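Local coordinates for 3-oxoacyl-[acyl-carrier protein] synthase (Thermus thermophilus, PDB 1UB7) that probably catalyses the first condensation of fatty acid synthesis, joining an acetyl group from acetyl-CoA to two carbons from malonyl-ACP, at residues A19-T27 with W146-L154. Numbering follows the deposited sequence.
Sequences ADFEAYLDT and WNDRATAVL
Tyr24 reaches across from the surface to give its phenol proton to the backbone carbonyl of Trp146, with OH 2.9 Å from O. The donor lies 23° out of the carbonyl plane. Trp146 O sits at the edge of the tyrosine ring, and CG of the next residue, Leu25, covers one face of that ring. With Tyr24 CG between the backbone N and the carbonyl carbon (chi1 77°), the ring is directed toward Trp146. The methyls of Leu25 fill in beside it, CD1 near Ala152 CB and CD2 against Asn147 O. Deeper in, Val153 CG1 makes a CH-pi contact over one face of the Phe21 ring, 4.2 Å from its centroid. Phe21 CE1 also packs on Ala152 CB at 4.0 Å. The contact joins helix 18-22 and the loop that follows it to the short, weakly bonded helix 149-152 and the turn before it in this thiolase-fold enzyme. The side chain of Val153 is about 9 Å from that of Asn276, a predicted active-site residue, and Leu154 bonds to Asn276 through the backbone. On the exposed side, Asp26 OD2 forms a salt bridge to Arg149 NH2 at 3.1 Å, with carboxylate and guanidinium planes turned 50° apart.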
loop_
_atom_site.group_PDB
_atom_site.type_symbol
_atom_site.label_atom_id
_atom_site.label_comp_id
_atom_site.label_asym_id
_atom_site.label_seq_id
_atom_site.Cartn_x
_atom_site.Cartn_y
_atom_site.Cartn_z
ATOM N N ALA A 19 -27.594 -13.994 -17.482
ATOM C CA ALA A 19 -28.105 -15.290 -17.919
ATOM C C ALA A 19 -27.160 -16.371 -17.396
ATOM O O ALA A 19 -27.597 -17.365 -16.803
ATOM C CB ALA A 19 -28.172 -15.337 -19.448
ATOM N N ASP A 20 -25.863 -16.158 -17.618
ATOM C CA ASP A 20 -24.824 -17.078 -17.167
ATOM C C ASP A 20 -24.975 -17.387 -15.679
ATOM O O ASP A 20 -24.575 -18.454 -15.208
ATOM C CB ASP A 20 -23.442 -16.478 -17.425
ATOM C CG ASP A 20 -23.026 -16.580 -18.873
ATOM O OD1 ASP A 20 -22.910 -17.719 -19.376
ATOM O OD2 ASP A 20 -22.809 -15.526 -19.509
ATOM N N PHE A 21 -25.545 -16.437 -14.945
ATOM C CA PHE A 21 -25.764 -16.596 -13.515
ATOM C C PHE A 21 -27.095 -17.303 -13.238
ATOM O O PHE A 21 -27.231 -18.014 -12.239
ATOM C CB PHE A 21 -25.729 -15.227 -12.822
ATOM C CG PHE A 21 -24.336 -14.666 -12.646
ATOM C CD1 PHE A 21 -23.466 -15.210 -11.701
ATOM C CD2 PHE A 21 -23.895 -13.592 -13.426
ATOM C CE1 PHE A 21 -22.181 -14.692 -11.533
ATOM C CE2 PHE A 21 -22.610 -13.066 -13.267
ATOM C CZ PHE A 21 -21.753 -13.617 -12.319
ATOM N N GLU A 22 -28.075 -17.108 -14.120
ATOM C CA GLU A 22 -29.377 -17.756 -13.962
ATOM C C GLU A 22 -29.212 -19.246 -14.246
ATOM O O GLU A 22 -30.034 -20.058 -13.833
ATOM C CB GLU A 22 -30.406 -17.173 -14.941
ATOM C CG GLU A 22 -30.769 -15.713 -14.707
ATOM C CD GLU A 22 -31.792 -15.193 -15.712
ATOM O OE1 GLU A 22 -31.548 -15.308 -16.935
ATOM O OE2 GLU A 22 -32.838 -14.663 -15.278
ATOM N N ALA A 23 -28.136 -19.590 -14.950
ATOM C CA ALA A 23 -27.846 -20.973 -15.319
ATOM C C ALA A 23 -27.421 -21.894 -14.174
ATOM O O ALA A 23 -27.286 -23.101 -14.379
ATOM C CB ALA A 23 -26.781 -20.997 -16.411
ATOM N N TYR A 24 -27.211 -21.348 -12.977
ATOM C CA TYR A 24 -26.790 -22.183 -11.855
ATOM C C TYR A 24 -27.088 -21.598 -10.480
ATOM O O TYR A 24 -26.844 -22.251 -9.471
ATOM C CB TYR A 24 -25.290 -22.465 -11.946
ATOM C CG TYR A 24 -24.424 -21.301 -11.506
ATOM C CD1 TYR A 24 -24.522 -20.053 -12.127
ATOM C CD2 TYR A 24 -23.510 -21.448 -10.461
ATOM C CE1 TYR A 24 -23.732 -18.979 -11.716
ATOM C CE2 TYR A 24 -22.715 -20.381 -10.044
ATOM C CZ TYR A 24 -22.832 -19.153 -10.674
ATOM O OH TYR A 24 -22.052 -18.100 -10.255
ATOM N N LEU A 25 -27.605 -20.374 -10.433
ATOM C CA LEU A 25 -27.914 -19.736 -9.151
ATOM C C LEU A 25 -29.332 -19.189 -9.030
ATOM O O LEU A 25 -29.906 -18.678 -10.000
ATOM C CB LEU A 25 -26.922 -18.602 -8.865
ATOM C CG LEU A 25 -25.645 -18.967 -8.115
ATOM C CD1 LEU A 25 -24.716 -17.778 -8.118
ATOM C CD2 LEU A 25 -25.987 -19.383 -6.694
ATOM N N ASP A 26 -29.875 -19.293 -7.817
ATOM C CA ASP A 26 -31.224 -18.826 -7.501
ATOM C C ASP A 26 -31.298 -17.306 -7.705
ATOM O O ASP A 26 -31.294 -16.535 -6.741
ATOM C CB ASP A 26 -31.566 -19.204 -6.040
ATOM C CG ASP A 26 -33.076 -19.217 -5.756
ATOM O OD1 ASP A 26 -33.831 -19.811 -6.556
ATOM O OD2 ASP A 26 -33.505 -18.648 -4.723
ATOM N N THR A 27 -31.354 -16.883 -8.966
ATOM C CA THR A 27 -31.426 -15.462 -9.301
ATOM C C THR A 27 -31.828 -15.260 -10.761
ATOM O O THR A 27 -31.573 -16.114 -11.615
ATOM C CB THR A 27 -30.065 -14.754 -9.055
ATOM O OG1 THR A 27 -30.214 -13.342 -9.250
ATOM C CG2 THR A 27 -28.998 -15.286 -10.015
ATOM N N TRP A 146 -18.198 -17.967 -5.857
ATOM C CA TRP A 146 -19.080 -18.120 -7.007
ATOM C C TRP A 146 -20.513 -18.537 -6.676
ATOM O O TRP A 146 -21.436 -18.263 -7.444
ATOM C CB TRP A 146 -18.462 -19.119 -7.991
ATOM C CG TRP A 146 -17.367 -18.537 -8.851
ATOM C CD1 TRP A 146 -16.221 -19.165 -9.251
ATOM C CD2 TRP A 146 -17.346 -17.239 -9.461
ATOM N NE1 TRP A 146 -15.491 -18.340 -10.073
ATOM C CE2 TRP A 146 -16.157 -17.153 -10.219
ATOM C CE3 TRP A 146 -18.217 -16.141 -9.444
ATOM C CZ2 TRP A 146 -15.818 -16.014 -10.952
ATOM C CZ3 TRP A 146 -17.878 -15.005 -10.175
ATOM C CH2 TRP A 146 -16.689 -14.953 -10.918
ATOM N N ASN A 147 -20.696 -19.184 -5.529
ATOM C CA ASN A 147 -22.015 -19.650 -5.110
ATOM C C ASN A 147 -22.838 -18.606 -4.362
ATOM O O ASN A 147 -24.066 -18.606 -4.444
ATOM C CB ASN A 147 -21.858 -20.897 -4.244
ATOM C CG ASN A 147 -21.280 -22.069 -5.013
ATOM O OD1 ASN A 147 -20.732 -23.001 -4.424
ATOM N ND2 ASN A 147 -21.412 -22.034 -6.335
ATOM N N ASP A 148 -22.162 -17.721 -3.636
ATOM C CA ASP A 148 -22.842 -16.684 -2.873
ATOM C C ASP A 148 -23.603 -15.715 -3.771
ATOM O O ASP A 148 -23.008 -14.877 -4.446
ATOM C CB ASP A 148 -21.841 -15.899 -2.030
ATOM C CG ASP A 148 -22.520 -14.951 -1.069
ATOM O OD1 ASP A 148 -23.475 -14.262 -1.485
ATOM O OD2 ASP A 148 -22.095 -14.892 0.104
ATOM N N ARG A 149 -24.925 -15.835 -3.761
ATOM C CA ARG A 149 -25.809 -14.990 -4.557
ATOM C C ARG A 149 -25.466 -13.507 -4.447
ATOM O O ARG A 149 -25.317 -12.814 -5.453
ATOM C CB ARG A 149 -27.257 -15.195 -4.100
ATOM C CG ARG A 149 -27.457 -14.980 -2.591
ATOM C CD ARG A 149 -28.923 -14.862 -2.231
ATOM N NE ARG A 149 -29.646 -16.105 -2.467
ATOM C CZ ARG A 149 -30.970 -16.186 -2.540
ATOM N NH1 ARG A 149 -31.704 -15.092 -2.399
ATOM N NH2 ARG A 149 -31.559 -17.358 -2.746
ATOM N N ALA A 150 -25.353 -13.035 -3.209
ATOM C CA ALA A 150 -25.063 -11.636 -2.909
ATOM C C ALA A 150 -23.850 -11.047 -3.625
ATOM O O ALA A 150 -23.934 -9.972 -4.217
ATOM C CB ALA A 150 -24.902 -11.469 -1.401
ATOM N N THR A 151 -22.726 -11.750 -3.563
ATOM C CA THR A 151 -21.487 -11.287 -4.180
ATOM C C THR A 151 -21.396 -11.559 -5.681
ATOM O O THR A 151 -21.429 -10.635 -6.496
ATOM C CB THR A 151 -20.263 -11.939 -3.494
ATOM O OG1 THR A 151 -20.359 -13.366 -3.595
ATOM C CG2 THR A 151 -20.209 -11.559 -2.031
ATOM N N ALA A 152 -21.274 -12.841 -6.019
ATOM C CA ALA A 152 -21.149 -13.333 -7.389
ATOM C C ALA A 152 -21.575 -12.404 -8.530
ATOM O O ALA A 152 -20.834 -12.209 -9.494
ATOM C CB ALA A 152 -21.882 -14.668 -7.514
ATOM N N VAL A 153 -22.762 -11.826 -8.425
ATOM C CA VAL A 153 -23.268 -10.964 -9.483
ATOM C C VAL A 153 -22.763 -9.519 -9.444
ATOM O O VAL A 153 -22.994 -8.755 -10.384
ATOM C CB VAL A 153 -24.813 -10.938 -9.451
ATOM C CG1 VAL A 153 -25.357 -12.362 -9.506
ATOM C CG2 VAL A 153 -25.293 -10.230 -8.187
ATOM N N LEU A 154 -22.068 -9.152 -8.373
ATOM C CA LEU A 154 -21.587 -7.785 -8.209
ATOM C C LEU A 154 -20.240 -7.411 -8.785
ATOM O O LEU A 154 -20.069 -6.322 -9.323
ATOM C CB LEU A 154 -21.552 -7.414 -6.728
ATOM C CG LEU A 154 -22.866 -7.251 -5.971
ATOM C CD1 LEU A 154 -22.547 -6.917 -4.520
ATOM C CD2 LEU A 154 -23.717 -6.151 -6.611
#